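Leucine aminopeptidase (Fimbriiglobus ruber, PDB 7D1B) probably converts N-terminal glutaminyl residues of peptides to pyroglutamate, as a zinc-binding glutaminyl cyclase of the M28 peptidase family. Local coordinates at residues P51-K56 against M163-H168; R67-P72 against E187-D192; K83-L88 against L113-F118; S248-P253 against A280-D285; D285-L290 against A297-D302. One frame throughout, in Å; residues are numbered along the deposited sequence. Where two conformers were deposited one is given.

Contact 1 of 5, residues P51-K56 against M163-H168; sequences PDRAVK and MMELAH
Arg53 of helix 51-63 reaches over to Glu165 and His168 at the C-terminal end of helix 153-167, a helix-helix contact on one side of the alpha/beta fold. With CG anti to the backbone N (chi1 -174°), the arginine leaves its own helix toward the other one. CB and CG run past Glu165 OE1, and CD touches both that oxygen and His168 NE2. A bend at chi3 (60°) then turns the guanidinium so that its NE edge faces the carboxylate. The grip is side-on and bidentate: NE donates to the syn lone pair of Glu165 OE1 at 2.7 Å, while NH2 gives Glu165 OE2 a nearly straight bond of 2.9 Å. One face of the same guanidinium lies flat on the His168 imidazole, CZ over CD2 and NH1 nearest ND1, the centres 3.6 Å apart and the planes 4° from parallel.

Glu165 OE2 is also hydrogen-bonded to His169 NE2 and the backbone N of Asp50, and His168 NE2 is bonded to the Tyr57 hydroxyl, which should limit rotation of the ring. A leucine in place of Arg53 would probably leave the buried Glu165 carboxylate short of its cationic mate and the imidazole without the flat group stacked on it. Closer to the backbones the helices meet through small groups, Ala54 CB touching Glu165 CB at 4.1 Å.

Contact 2 of 5, residues R67-P72 against E187-D192; sequences RISGTP and EEYILD. With ZN (zinc ion), chain B.
Ile68 and Ser69 meet the ring of Tyr189 from different directions. The tyrosine has CG anti to its own nitrogen (chi1 179°), which carries the ring out from the 187-192 loop to the loop that precedes helix 72-87. Ile68, crossing the tyrosine side chain at about a right angle, sets its CG2 methyl near the ring plane, at the CE1 edge, 3.6 Å from that carbon. Ser69 turns its CB to the ring, 3.8 Å from Tyr189 CD1. Its hydroxyl is directed elsewhere, to the carboxylate of Asp185. Over one face of the ring lies Leu191 CG, a neighbour from the tyrosine's own loop.

The polar end of the ring is joined to the opposite loop through solvent: one water gives a hydrogen bond to Ser69 O and lies 2.8 Å from Tyr189 OH, so it bridges the two. Ser69 O belongs to a type II beta turn from Ile68 to Thr71, in which Thr71 OG1 bonds to Ile68 O at 2.6 Å and Gly70 takes the positive phi. Tyr189 itself is the centre of an inverse gamma turn.

Immediately before it, Glu188 points away from Ile68 and Ser69 and binds zinc through OE2 at 1.9 Å. With Asp155, His309 and a water it completes a four-ligand, single-zinc centre, as in glutaminyl cyclases of this fold, where the related aminopeptidases carry two metals.

Contact 3 of 5, residues K83-L88 against L113-F118; sequences KHFEGL and LIASWF
Helix 72-87 packs across strand 108-117 of the central mixed sheet, and Phe85 meeting Ala115 is the heart of this buried, largely apolar helix-on-sheet contact. The phenylalanine has CG anti to its carbonyl carbon (chi1 -68°), which brings the ring toward the strand with one face turned to the alanine. Ala115 CB sits over that face in a CH-pi contact, 4.0 Å from the ring centroid and 27° off the normal. The displacement is toward the CG-CD2 side of the ring, where CB comes within 3.7 Å of both Phe85 CG and Phe85 CD2.

The same side of the sheet also receives helix 153-167, whose Met163 and Ala167 touch Phe85, so the aromatic ring is shared between two helices and the strands they cover. Phe181 and Leu183 of strand 178-184, next to 108-117 in the sheet, pack on it as well.

Further along the strand, the indole of Trp117 reaches to the C-terminal end of helix 72-87. It offers its six-membered rim: CZ3 lies 3.5 Å from Leu88 O, which stands close to the indole plane, and CH2 is 4.4 Å from Leu88 CB. Phe181 meets the indole edge-to-face.

Contact 4 of 5, residues S248-P253 against A280-D285; sequences SLRGAP and ATDVLD
Arg250 lies in the last turn of helix 246-251, with Ala252 the first residue to leave helical angles, whereas Asp282 is extended (phi -122°, psi 137°) in an irregular loop that runs on toward helix 287-292. Ala252 N still bonds to Ser248 O at 2.9 Å, and the same alanine stands at the N-cap position of the following helix. The contact is thus a surface salt bridge tying a helix end to a loop, limited to one pair of side chains.

The two side chains cross at about a right angle. Arg250 bends at chi3 (-62°) and presents its guanidinium end-on, both terminal nitrogens converging on the single oxygen OD2. NH2 makes the shorter bond, 3.0 Å to Asp282 OD2, and reaches it from above the carboxylate plane; NH1, at 3.3 Å from the same oxygen, makes the longer and more bent one, closer to that plane, on its syn side and from the same face. The oxygen is near the guanidinium plane in both bonds. Tyr247 makes a cation-pi contact with Arg250.

Asp282 has a second cation, Arg275, on OD1, so the carboxylate joins two arginines. An alanine in place of Asp282 would probably leave both guanidinium groups without this shared anion and let Arg250 swing away from the loop. Arg275 also bonds to Thr281 O, which probably offsets the closeness of that oxygen (3.1 Å) to Asp282 OD1, acceptor beside acceptor.

Contact 5 of 5, residues D285-L290 against A297-D302; sequences DDHIAL and AVDVID
His287 places CG between its backbone N and carbonyl carbon (chi1 65°), and Asp299 places CG anti to its own N (chi1 -162°), so that the imidazole lies across the base of the aspartate. This joins the start of helix 287-292 to strand 297-300, an outermost strand of the mixed sheet in the alpha/beta fold. Asp299 CB sits almost exactly over the middle of the imidazole, 3.6 Å from its centroid and almost on the normal, a CH-pi contact; Ile288 CD1 lies over the opposite face. At the ring edge, CD2 is 3.6 Å from Ala297 O. His287 NE2 is hydrogen-bonded to Glu245, which helps to fix the rotation of the ring between its two neighbours.

Beyond the imidazole the Asp299 carboxylate turns to that of Asp285, their planes 66° apart. The two OD2 atoms are only 2.6 Å from each other, with Ile301 CD1 close by at 3.9 Å from Asp285 OD2. Asp233 brings another carboxylate to the same atom of Asp285. This buried cluster, about 8 Å from the zinc ion to the Asp285 side chain, is consistent with the carboxylic-acid hydrogen-bond network linked to glutaminyl cyclase activity in M28 enzymes. The other oxygen of Asp285, OD1, accepts from the backbone N of Asp286 at 2.9 Å, which holds the carboxylate from the far end. At the opposite end of the contact the helix rests on the strand through two plain carbons, Leu290 CB and Ala297 CB, 3.7 Å apart.

In the fold
From the N terminus, helix 51-63 opens contact 1, and the loop before helix 72-87 opens contact 2 before contact 1 closes at 163-168, so they cross. Contact 3 is nested inside both, joining helix 72-87 to strand 108-117, and it touches contact 1 where Met164 O meets His84 NE2 at 2.8 Å, a probable hydrogen bond. Contact 2 closes only at 187-192, beside the zinc. Contacts 4 and 5 follow in series, share Asp285, and meet through a probable hydrogen bond from Asp299 N to Ser248 OG. Contact 4 ties helix 246-251 to loop 280-285, contact 5 helix 287-292 to edge strand 297-300. Glu187 of contact 2 brings its carboxylate near that of Asp285, bordering this part.

Contact 1 of 5, residues P51-K56 against M163-H168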
# COMPACT_ATOMS: atom_id res chain seq x y z
N PRO A 51 12.39 8.50 -10.76
CA PRO A 51 12.18 7.04 -10.92
C PRO A 51 13.34 6.21 -10.41
O PRO A 51 13.14 5.11 -9.87
CB PRO A 51 11.96 6.88 -12.43
CG PRO A 51 12.74 8.07 -13.04
CD PRO A 51 12.53 9.20 -12.05
N ASP A 52 14.57 6.70 -10.57
CA ASP A 52 15.73 5.96 -10.11
C ASP A 52 15.78 5.93 -8.59
O ASP A 52 16.11 4.90 -7.99
CB ASP A 52 17.00 6.56 -10.70
CG ASP A 52 17.01 6.48 -12.20
OD1 ASP A 52 16.64 5.41 -12.73
OD2 ASP A 52 17.35 7.48 -12.84
N ARG A 53 15.44 7.05 -7.95
CA ARG A 53 15.41 7.08 -6.49
C ARG A 53 14.32 6.16 -5.95
O ARG A 53 14.54 5.44 -4.96
CB ARG A 53 15.23 8.53 -6.03
CG ARG A 53 15.33 8.69 -4.53
CD ARG A 53 15.45 10.15 -4.11
NE ARG A 53 14.28 10.90 -4.56
CZ ARG A 53 14.17 12.22 -4.50
NH1 ARG A 53 15.17 12.94 -4.01
NH2 ARG A 53 13.07 12.81 -4.94
N ALA A 54 13.16 6.14 -6.61
CA ALA A 54 12.09 5.25 -6.17
C ALA A 54 12.53 3.79 -6.21
O ALA A 54 12.28 3.02 -5.26
CB ALA A 54 10.85 5.50 -7.05
N VAL A 55 13.20 3.38 -7.30
CA VAL A 55 13.68 2.00 -7.37
C VAL A 55 14.76 1.75 -6.31
O VAL A 55 14.81 0.66 -5.71
CB VAL A 55 14.17 1.66 -8.79
CG1 VAL A 55 14.85 0.31 -8.80
CG2 VAL A 55 13.00 1.69 -9.75
N LYS A 56 15.62 2.74 -6.07
CA LYS A 56 16.64 2.61 -5.04
C LYS A 56 16.02 2.35 -3.68
O LYS A 56 16.57 1.59 -2.88
CB LYS A 56 17.53 3.85 -5.01
CG LYS A 56 18.57 3.88 -3.89
CD LYS A 56 19.29 5.24 -3.80
CE LYS A 56 18.39 6.30 -3.15
NZ LYS A 56 19.02 7.65 -3.05
N MET A 163 5.96 5.52 -1.17
CA MET A 163 5.75 6.51 -0.11
C MET A 163 7.05 7.23 0.23
O MET A 163 7.05 8.44 0.46
CB MET A 163 5.19 5.85 1.15
CG MET A 163 3.79 5.32 1.03
SD MET A 163 3.42 4.40 2.51
CE MET A 163 1.81 3.73 2.08
N MET A 164 8.17 6.49 0.28
CA MET A 164 9.46 7.14 0.53
C MET A 164 9.76 8.18 -0.54
O MET A 164 10.24 9.27 -0.23
CB MET A 164 10.57 6.10 0.61
CG MET A 164 10.50 5.21 1.84
SD MET A 164 11.83 3.98 1.90
CE MET A 164 13.17 5.02 2.46
N GLU A 165 9.51 7.85 -1.81
CA GLU A 165 9.72 8.84 -2.87
C GLU A 165 8.77 10.02 -2.71
O GLU A 165 9.20 11.19 -2.78
CB GLU A 165 9.59 8.20 -4.25
CG GLU A 165 9.63 9.23 -5.39
CD GLU A 165 10.93 10.03 -5.44
OE1 GLU A 165 11.95 9.53 -4.93
OE2 GLU A 165 10.91 11.16 -6.02
N LEU A 166 7.48 9.75 -2.52
CA LEU A 166 6.50 10.82 -2.41
C LEU A 166 6.83 11.76 -1.27
O LEU A 166 6.56 12.97 -1.35
CB LEU A 166 5.10 10.24 -2.19
CG LEU A 166 4.45 9.56 -3.40
CD1 LEU A 166 3.16 8.89 -2.98
CD2 LEU A 166 4.21 10.55 -4.52
N ALA A 167 7.41 11.24 -0.18
CA ALA A 167 7.73 12.07 0.96
C ALA A 167 8.66 13.23 0.61
O ALA A 167 8.63 14.24 1.30
CB ALA A 167 8.35 11.21 2.06
N HIS A 168 9.51 13.10 -0.41
CA HIS A 168 10.36 14.22 -0.81
C HIS A 168 9.54 15.42 -1.29
O HIS A 168 10.03 16.55 -1.24
CB HIS A 168 11.32 13.81 -1.92
CG HIS A 168 12.40 12.89 -1.44
ND1 HIS A 168 13.53 13.34 -0.79
CD2 HIS A 168 12.52 11.54 -1.52
CE1 HIS A 168 14.30 12.30 -0.50
NE2 HIS A 168 13.71 11.20 -0.92

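Contact 2 of 5, residues R67-P72 against E187-D192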
# COMPACT_ATOMS: atom_id res chain seq x y z
N ARG A 67 11.26 -8.99 5.94
CA ARG A 67 10.65 -8.15 6.96
C ARG A 67 9.36 -8.81 7.43
O ARG A 67 8.27 -8.23 7.37
CB ARG A 67 10.42 -6.74 6.40
CG ARG A 67 11.71 -5.98 6.12
CD ARG A 67 11.67 -5.37 4.72
NE ARG A 67 12.01 -6.39 3.74
CZ ARG A 67 11.55 -6.46 2.49
NH1 ARG A 67 10.61 -5.64 2.06
NH2 ARG A 67 12.02 -7.41 1.68
N ILE A 68 9.47 -10.06 7.87
CA ILE A 68 8.32 -10.80 8.37
C ILE A 68 7.85 -10.17 9.68
O ILE A 68 8.66 -9.67 10.47
CB ILE A 68 8.75 -12.27 8.57
CG1 ILE A 68 9.17 -12.90 7.22
CG2 ILE A 68 7.65 -13.06 9.25
CD1 ILE A 68 9.98 -14.18 7.38
N SER A 69 6.54 -10.16 9.91
CA SER A 69 6.03 -9.61 11.17
C SER A 69 6.77 -10.20 12.36
O SER A 69 7.04 -11.40 12.41
CB SER A 69 4.55 -9.92 11.33
OG SER A 69 3.80 -9.31 10.32
N GLY A 70 7.09 -9.34 13.33
CA GLY A 70 7.64 -9.80 14.59
C GLY A 70 9.11 -10.14 14.56
O GLY A 70 9.58 -10.81 15.48
N THR A 71 9.85 -9.69 13.55
CA THR A 71 11.25 -10.06 13.38
C THR A 71 12.15 -8.83 13.39
O THR A 71 11.69 -7.70 13.15
CB THR A 71 11.49 -10.82 12.07
OG1 THR A 71 11.25 -9.94 10.96
CG2 THR A 71 10.62 -12.07 11.97
N PRO A 72 13.45 -9.03 13.61
CA PRO A 72 14.38 -7.88 13.54
C PRO A 72 14.37 -7.15 12.22
O PRO A 72 14.56 -5.92 12.22
CB PRO A 72 15.74 -8.54 13.82
CG PRO A 72 15.38 -9.73 14.71
CD PRO A 72 14.11 -10.25 14.11
N GLU A 187 -0.27 -8.20 6.98
CA GLU A 187 -1.20 -8.54 5.91
C GLU A 187 -1.12 -10.03 5.58
O GLU A 187 -2.15 -10.66 5.32
CB GLU A 187 -0.94 -7.73 4.65
CG GLU A 187 -2.03 -7.96 3.59
CD GLU A 187 -1.53 -8.62 2.37
OE1 GLU A 187 -0.34 -8.50 2.04
OE2 GLU A 187 -2.37 -9.28 1.73
N GLU A 188 0.08 -10.59 5.55
CA GLU A 188 0.24 -11.97 5.11
C GLU A 188 1.38 -12.65 5.87
O GLU A 188 2.35 -13.17 5.30
CB GLU A 188 0.32 -12.09 3.59
CG GLU A 188 1.43 -11.32 2.93
CD GLU A 188 1.38 -11.53 1.42
OE1 GLU A 188 0.64 -12.46 0.95
OE2 GLU A 188 2.04 -10.77 0.66
N TYR A 189 1.21 -12.69 7.20
CA TYR A 189 2.10 -13.43 8.09
C TYR A 189 1.71 -14.90 8.05
O TYR A 189 1.22 -15.49 9.02
CB TYR A 189 1.98 -12.82 9.49
CG TYR A 189 2.83 -13.47 10.55
CD1 TYR A 189 4.21 -13.56 10.42
CD2 TYR A 189 2.25 -13.99 11.70
CE1 TYR A 189 4.99 -14.17 11.40
CE2 TYR A 189 3.01 -14.59 12.69
CZ TYR A 189 4.39 -14.67 12.54
OH TYR A 189 5.20 -15.24 13.50
N ILE A 190 1.89 -15.50 6.87
CA ILE A 190 1.34 -16.82 6.58
C ILE A 190 2.43 -17.86 6.82
O ILE A 190 3.33 -18.06 5.99
CB ILE A 190 0.78 -16.91 5.16
CG1 ILE A 190 -0.23 -15.80 4.89
CG2 ILE A 190 0.18 -18.31 4.93
CD1 ILE A 190 -1.39 -15.67 5.90
N LEU A 191 2.35 -18.54 7.97
CA LEU A 191 3.27 -19.62 8.28
C LEU A 191 2.74 -20.95 7.78
O LEU A 191 3.52 -21.81 7.36
CB LEU A 191 3.54 -19.66 9.79
CG LEU A 191 4.21 -18.38 10.33
CD1 LEU A 191 4.19 -18.32 11.85
CD2 LEU A 191 5.64 -18.24 9.81
N ASP A 192 1.42 -21.12 7.82
CA ASP A 192 0.74 -22.31 7.31
C ASP A 192 -0.16 -21.84 6.19
O ASP A 192 -1.17 -21.16 6.46
CB ASP A 192 -0.08 -22.92 8.44
CG ASP A 192 -1.05 -23.97 7.95
OD1 ASP A 192 -0.86 -24.51 6.84
OD2 ASP A 192 -2.01 -24.28 8.71
ZN ZN B . 1.74 -11.17 -1.22
O HOH W 1 7.43 -13.62 13.99
O HOH W 2 -0.02 -10.61 -2.23

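Contact 3 of 5, residues K83-L88 against L113-F118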
# COMPACT_ATOMS: atom_id res chain seq x y z
N LYS A 83 12.58 7.38 10.30
CA LYS A 83 13.57 8.44 10.13
C LYS A 83 13.39 9.16 8.80
O LYS A 83 13.49 10.39 8.73
CB LYS A 83 14.97 7.84 10.23
CG LYS A 83 16.09 8.84 10.05
CD LYS A 83 17.46 8.17 10.10
CE LYS A 83 18.58 9.18 9.97
NZ LYS A 83 19.92 8.53 10.09
N HIS A 84 13.09 8.41 7.74
CA HIS A 84 12.92 9.02 6.43
C HIS A 84 11.74 9.99 6.43
O HIS A 84 11.84 11.16 6.00
CB HIS A 84 12.70 7.91 5.42
CG HIS A 84 12.55 8.41 4.02
ND1 HIS A 84 13.63 8.80 3.26
CD2 HIS A 84 11.45 8.62 3.27
CE1 HIS A 84 13.19 9.21 2.08
NE2 HIS A 84 11.87 9.11 2.06
N PHE A 85 10.58 9.51 6.90
CA PHE A 85 9.38 10.33 6.87
C PHE A 85 9.52 11.54 7.78
O PHE A 85 9.14 12.66 7.41
CB PHE A 85 8.16 9.50 7.26
CG PHE A 85 7.76 8.44 6.25
CD1 PHE A 85 7.75 8.71 4.88
CD2 PHE A 85 7.39 7.17 6.68
CE1 PHE A 85 7.35 7.74 3.97
CE2 PHE A 85 7.01 6.20 5.77
CZ PHE A 85 6.98 6.49 4.43
N GLU A 86 10.05 11.35 9.00
CA GLU A 86 10.21 12.48 9.90
C GLU A 86 11.18 13.50 9.33
O GLU A 86 10.97 14.72 9.47
CB GLU A 86 10.71 12.00 11.27
CG GLU A 86 9.63 11.29 12.08
CD GLU A 86 10.10 10.82 13.44
OE1 GLU A 86 11.32 10.69 13.67
OE2 GLU A 86 9.23 10.58 14.29
N GLY A 87 12.24 13.03 8.66
CA GLY A 87 13.21 13.95 8.11
C GLY A 87 12.66 14.78 6.98
O GLY A 87 13.26 15.79 6.62
N LEU A 88 11.52 14.37 6.41
CA LEU A 88 10.89 15.11 5.33
C LEU A 88 9.63 15.85 5.76
O LEU A 88 8.96 16.46 4.92
CB LEU A 88 10.66 14.18 4.13
CG LEU A 88 11.99 13.78 3.47
CD1 LEU A 88 11.82 12.57 2.57
CD2 LEU A 88 12.55 14.96 2.67
N LEU A 113 2.38 1.66 10.84
CA LEU A 113 3.04 2.96 10.86
C LEU A 113 2.19 3.97 10.10
O LEU A 113 1.68 3.67 9.02
CB LEU A 113 4.42 2.87 10.20
CG LEU A 113 5.61 3.76 10.56
CD1 LEU A 113 5.92 3.65 12.04
CD2 LEU A 113 6.84 3.40 9.74
N ILE A 114 2.02 5.16 10.66
CA ILE A 114 1.27 6.21 10.00
C ILE A 114 2.17 7.42 9.89
O ILE A 114 2.68 7.91 10.90
CB ILE A 114 -0.01 6.57 10.77
CG1 ILE A 114 -0.90 5.34 10.97
CG2 ILE A 114 -0.77 7.70 10.04
CD1 ILE A 114 -1.97 5.53 12.02
N ALA A 115 2.37 7.92 8.67
CA ALA A 115 3.11 9.15 8.42
C ALA A 115 2.10 10.18 7.92
O ALA A 115 1.55 10.03 6.83
CB ALA A 115 4.23 8.94 7.41
N SER A 116 1.86 11.21 8.73
CA SER A 116 0.76 12.14 8.50
C SER A 116 1.28 13.47 7.97
O SER A 116 2.26 14.02 8.49
CB SER A 116 -0.00 12.40 9.81
OG SER A 116 -0.74 11.30 10.24
N TRP A 117 0.55 13.99 6.99
CA TRP A 117 0.79 15.27 6.35
C TRP A 117 -0.46 16.13 6.47
O TRP A 117 -1.59 15.64 6.29
CB TRP A 117 1.08 15.06 4.85
CG TRP A 117 2.13 14.03 4.54
CD1 TRP A 117 1.91 12.72 4.22
CD2 TRP A 117 3.55 14.20 4.55
NE1 TRP A 117 3.10 12.07 3.99
CE2 TRP A 117 4.13 12.96 4.19
CE3 TRP A 117 4.40 15.30 4.82
CZ2 TRP A 117 5.51 12.78 4.07
CZ3 TRP A 117 5.77 15.11 4.71
CH2 TRP A 117 6.32 13.86 4.34
N PHE A 118 -0.26 17.41 6.74
CA PHE A 118 -1.31 18.44 6.74
C PHE A 118 -2.31 18.18 7.86
O PHE A 118 -3.44 17.74 7.62
CB PHE A 118 -2.02 18.56 5.37
CG PHE A 118 -1.12 18.33 4.17
CD1 PHE A 118 0.12 18.98 4.03
CD2 PHE A 118 -1.50 17.43 3.19
CE1 PHE A 118 0.94 18.72 2.93
CE2 PHE A 118 -0.69 17.19 2.07
CZ PHE A 118 0.53 17.84 1.95

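Contact 4 of 5, residues S248-P253 against A280-D285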
# COMPACT_ATOMS: atom_id res chain seq x y z
N SER A 248 -13.35 -2.85 -4.89
CA SER A 248 -13.07 -1.44 -5.12
C SER A 248 -14.21 -0.77 -5.87
O SER A 248 -14.65 0.33 -5.50
CB SER A 248 -11.80 -1.32 -5.97
OG SER A 248 -10.68 -1.86 -5.29
N LEU A 249 -14.70 -1.42 -6.93
CA LEU A 249 -15.81 -0.86 -7.69
C LEU A 249 -17.05 -0.70 -6.82
O LEU A 249 -17.73 0.33 -6.88
CB LEU A 249 -16.15 -1.76 -8.88
CG LEU A 249 -15.19 -1.68 -10.05
CD1 LEU A 249 -15.42 -2.85 -10.99
CD2 LEU A 249 -15.28 -0.34 -10.77
N ARG A 250 -17.36 -1.71 -6.00
CA ARG A 250 -18.58 -1.64 -5.21
C ARG A 250 -18.44 -0.66 -4.06
O ARG A 250 -19.40 0.03 -3.70
CB ARG A 250 -18.96 -3.04 -4.72
CG ARG A 250 -19.43 -3.94 -5.87
CD ARG A 250 -19.95 -5.28 -5.38
NE ARG A 250 -18.92 -6.06 -4.69
CZ ARG A 250 -18.09 -6.91 -5.29
NH1 ARG A 250 -18.15 -7.11 -6.61
NH2 ARG A 250 -17.19 -7.57 -4.57
N GLY A 251 -17.26 -0.59 -3.45
CA GLY A 251 -17.09 0.22 -2.27
C GLY A 251 -16.81 1.68 -2.55
O GLY A 251 -17.08 2.52 -1.70
N ALA A 252 -16.27 1.99 -3.73
CA ALA A 252 -15.73 3.33 -3.94
C ALA A 252 -15.88 3.78 -5.39
O ALA A 252 -14.89 4.17 -6.03
CB ALA A 252 -14.27 3.35 -3.51
N PRO A 253 -17.11 3.79 -5.94
CA PRO A 253 -17.25 4.14 -7.36
C PRO A 253 -16.71 5.51 -7.73
O PRO A 253 -16.08 5.65 -8.78
CB PRO A 253 -18.77 4.04 -7.60
CG PRO A 253 -19.39 4.10 -6.22
CD PRO A 253 -18.39 3.49 -5.29
N ALA A 280 -8.21 -13.53 -10.69
CA ALA A 280 -9.42 -13.32 -9.90
C ALA A 280 -10.10 -12.05 -10.37
O ALA A 280 -9.45 -11.10 -10.81
CB ALA A 280 -9.10 -13.17 -8.40
N THR A 281 -11.43 -12.05 -10.25
CA THR A 281 -12.24 -10.89 -10.58
C THR A 281 -12.31 -9.94 -9.39
O THR A 281 -12.26 -8.72 -9.56
CB THR A 281 -13.63 -11.39 -11.03
OG1 THR A 281 -13.49 -12.28 -12.16
CG2 THR A 281 -14.53 -10.26 -11.43
N ASP A 282 -12.41 -10.51 -8.17
CA ASP A 282 -12.48 -9.79 -6.91
C ASP A 282 -11.31 -10.24 -6.05
O ASP A 282 -11.00 -11.43 -5.99
CB ASP A 282 -13.79 -10.11 -6.19
CG ASP A 282 -15.02 -9.50 -6.88
OD1 ASP A 282 -14.89 -8.83 -7.92
OD2 ASP A 282 -16.13 -9.69 -6.35
N VAL A 283 -10.67 -9.28 -5.39
CA VAL A 283 -9.41 -9.53 -4.70
C VAL A 283 -9.58 -9.10 -3.25
O VAL A 283 -9.77 -7.91 -2.98
CB VAL A 283 -8.23 -8.79 -5.36
CG1 VAL A 283 -6.92 -9.15 -4.65
CG2 VAL A 283 -8.15 -9.10 -6.86
N LEU A 284 -9.50 -10.05 -2.32
CA LEU A 284 -9.42 -9.69 -0.91
C LEU A 284 -8.06 -9.05 -0.65
O LEU A 284 -7.02 -9.56 -1.07
CB LEU A 284 -9.58 -10.94 -0.05
CG LEU A 284 -10.95 -11.61 -0.15
CD1 LEU A 284 -10.92 -12.92 0.60
CD2 LEU A 284 -12.04 -10.68 0.38
N ASP A 285 -8.07 -7.92 0.07
CA ASP A 285 -6.82 -7.22 0.32
C ASP A 285 -7.05 -6.28 1.50
O ASP A 285 -8.12 -6.29 2.14
CB ASP A 285 -6.37 -6.50 -0.96
CG ASP A 285 -4.88 -6.37 -1.08
OD1 ASP A 285 -4.15 -6.52 -0.08
OD2 ASP A 285 -4.40 -6.09 -2.22

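Contact 5 of 5, residues D285-L290 against A297-D302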
# COMPACT_ATOMS: atom_id res chain seq x y z
N ASP A 285 -8.07 -7.92 0.07
CA ASP A 285 -6.82 -7.22 0.32
C ASP A 285 -7.05 -6.28 1.50
O ASP A 285 -8.12 -6.29 2.14
CB ASP A 285 -6.37 -6.50 -0.96
CG ASP A 285 -4.88 -6.37 -1.08
OD1 ASP A 285 -4.15 -6.52 -0.08
OD2 ASP A 285 -4.40 -6.09 -2.22
N ASP A 286 -6.05 -5.46 1.81
CA ASP A 286 -6.13 -4.56 2.95
C ASP A 286 -7.22 -3.50 2.82
O ASP A 286 -7.54 -2.86 3.82
CB ASP A 286 -4.77 -3.89 3.18
CG ASP A 286 -3.78 -4.78 3.92
OD1 ASP A 286 -4.16 -5.43 4.93
OD2 ASP A 286 -2.59 -4.77 3.53
N HIS A 287 -7.78 -3.28 1.62
CA HIS A 287 -8.82 -2.28 1.46
C HIS A 287 -10.19 -2.77 1.93
O HIS A 287 -11.09 -1.96 2.12
CB HIS A 287 -8.91 -1.81 0.01
CG HIS A 287 -9.32 -2.89 -0.94
ND1 HIS A 287 -8.80 -4.17 -0.91
CD2 HIS A 287 -10.21 -2.85 -1.97
CE1 HIS A 287 -9.36 -4.87 -1.88
NE2 HIS A 287 -10.20 -4.09 -2.55
N ILE A 288 -10.35 -4.08 2.15
CA ILE A 288 -11.65 -4.60 2.59
C ILE A 288 -12.03 -4.03 3.95
O ILE A 288 -13.14 -3.54 4.15
CB ILE A 288 -11.63 -6.14 2.62
CG1 ILE A 288 -11.30 -6.71 1.24
CG2 ILE A 288 -12.93 -6.69 3.21
CD1 ILE A 288 -12.36 -6.46 0.21
N ALA A 289 -11.09 -4.06 4.90
CA ALA A 289 -11.42 -3.57 6.24
C ALA A 289 -11.75 -2.09 6.20
O ALA A 289 -12.62 -1.63 6.95
CB ALA A 289 -10.25 -3.82 7.19
N LEU A 290 -11.07 -1.33 5.33
CA LEU A 290 -11.35 0.10 5.22
C LEU A 290 -12.75 0.35 4.68
O LEU A 290 -13.51 1.13 5.27
CB LEU A 290 -10.28 0.78 4.33
CG LEU A 290 -8.83 0.60 4.78
CD1 LEU A 290 -7.91 1.31 3.80
CD2 LEU A 290 -8.62 1.15 6.17
N ALA A 297 -12.51 2.72 -0.43
CA ALA A 297 -11.12 2.29 -0.55
C ALA A 297 -10.93 1.45 -1.81
O ALA A 297 -11.65 0.47 -2.04
CB ALA A 297 -10.66 1.51 0.69
N VAL A 298 -9.94 1.85 -2.60
CA VAL A 298 -9.64 1.22 -3.89
C VAL A 298 -8.29 0.54 -3.82
O VAL A 298 -7.32 1.12 -3.32
CB VAL A 298 -9.64 2.29 -5.01
CG1 VAL A 298 -9.08 1.74 -6.31
CG2 VAL A 298 -11.03 2.86 -5.17
N ASP A 299 -8.23 -0.67 -4.38
CA ASP A 299 -6.98 -1.42 -4.52
C ASP A 299 -6.42 -1.15 -5.91
O ASP A 299 -7.06 -1.48 -6.92
CB ASP A 299 -7.26 -2.91 -4.32
CG ASP A 299 -6.02 -3.72 -4.03
OD1 ASP A 299 -4.89 -3.19 -4.02
OD2 ASP A 299 -6.22 -4.95 -3.77
N VAL A 300 -5.25 -0.52 -5.96
CA VAL A 300 -4.52 -0.26 -7.19
C VAL A 300 -3.54 -1.43 -7.30
O VAL A 300 -2.53 -1.49 -6.58
CB VAL A 300 -3.83 1.11 -7.13
CG1 VAL A 300 -2.87 1.27 -8.31
CG2 VAL A 300 -4.90 2.19 -7.16
N ILE A 301 -3.86 -2.37 -8.20
CA ILE A 301 -3.26 -3.70 -8.20
C ILE A 301 -3.31 -4.26 -9.61
O ILE A 301 -4.27 -4.04 -10.35
CB ILE A 301 -4.01 -4.62 -7.20
CG1 ILE A 301 -3.42 -6.04 -7.16
CG2 ILE A 301 -5.53 -4.67 -7.50
CD1 ILE A 301 -3.90 -6.86 -5.97
N ASP A 302 -2.29 -5.04 -9.97
CA ASP A 302 -2.37 -5.95 -11.11
C ASP A 302 -2.17 -7.35 -10.53
O ASP A 302 -1.04 -7.80 -10.30
CB ASP A 302 -1.31 -5.64 -12.16
CG ASP A 302 -1.31 -6.63 -13.31
OD1 ASP A 302 -2.17 -7.56 -13.32
OD2 ASP A 302 -0.45 -6.44 -14.21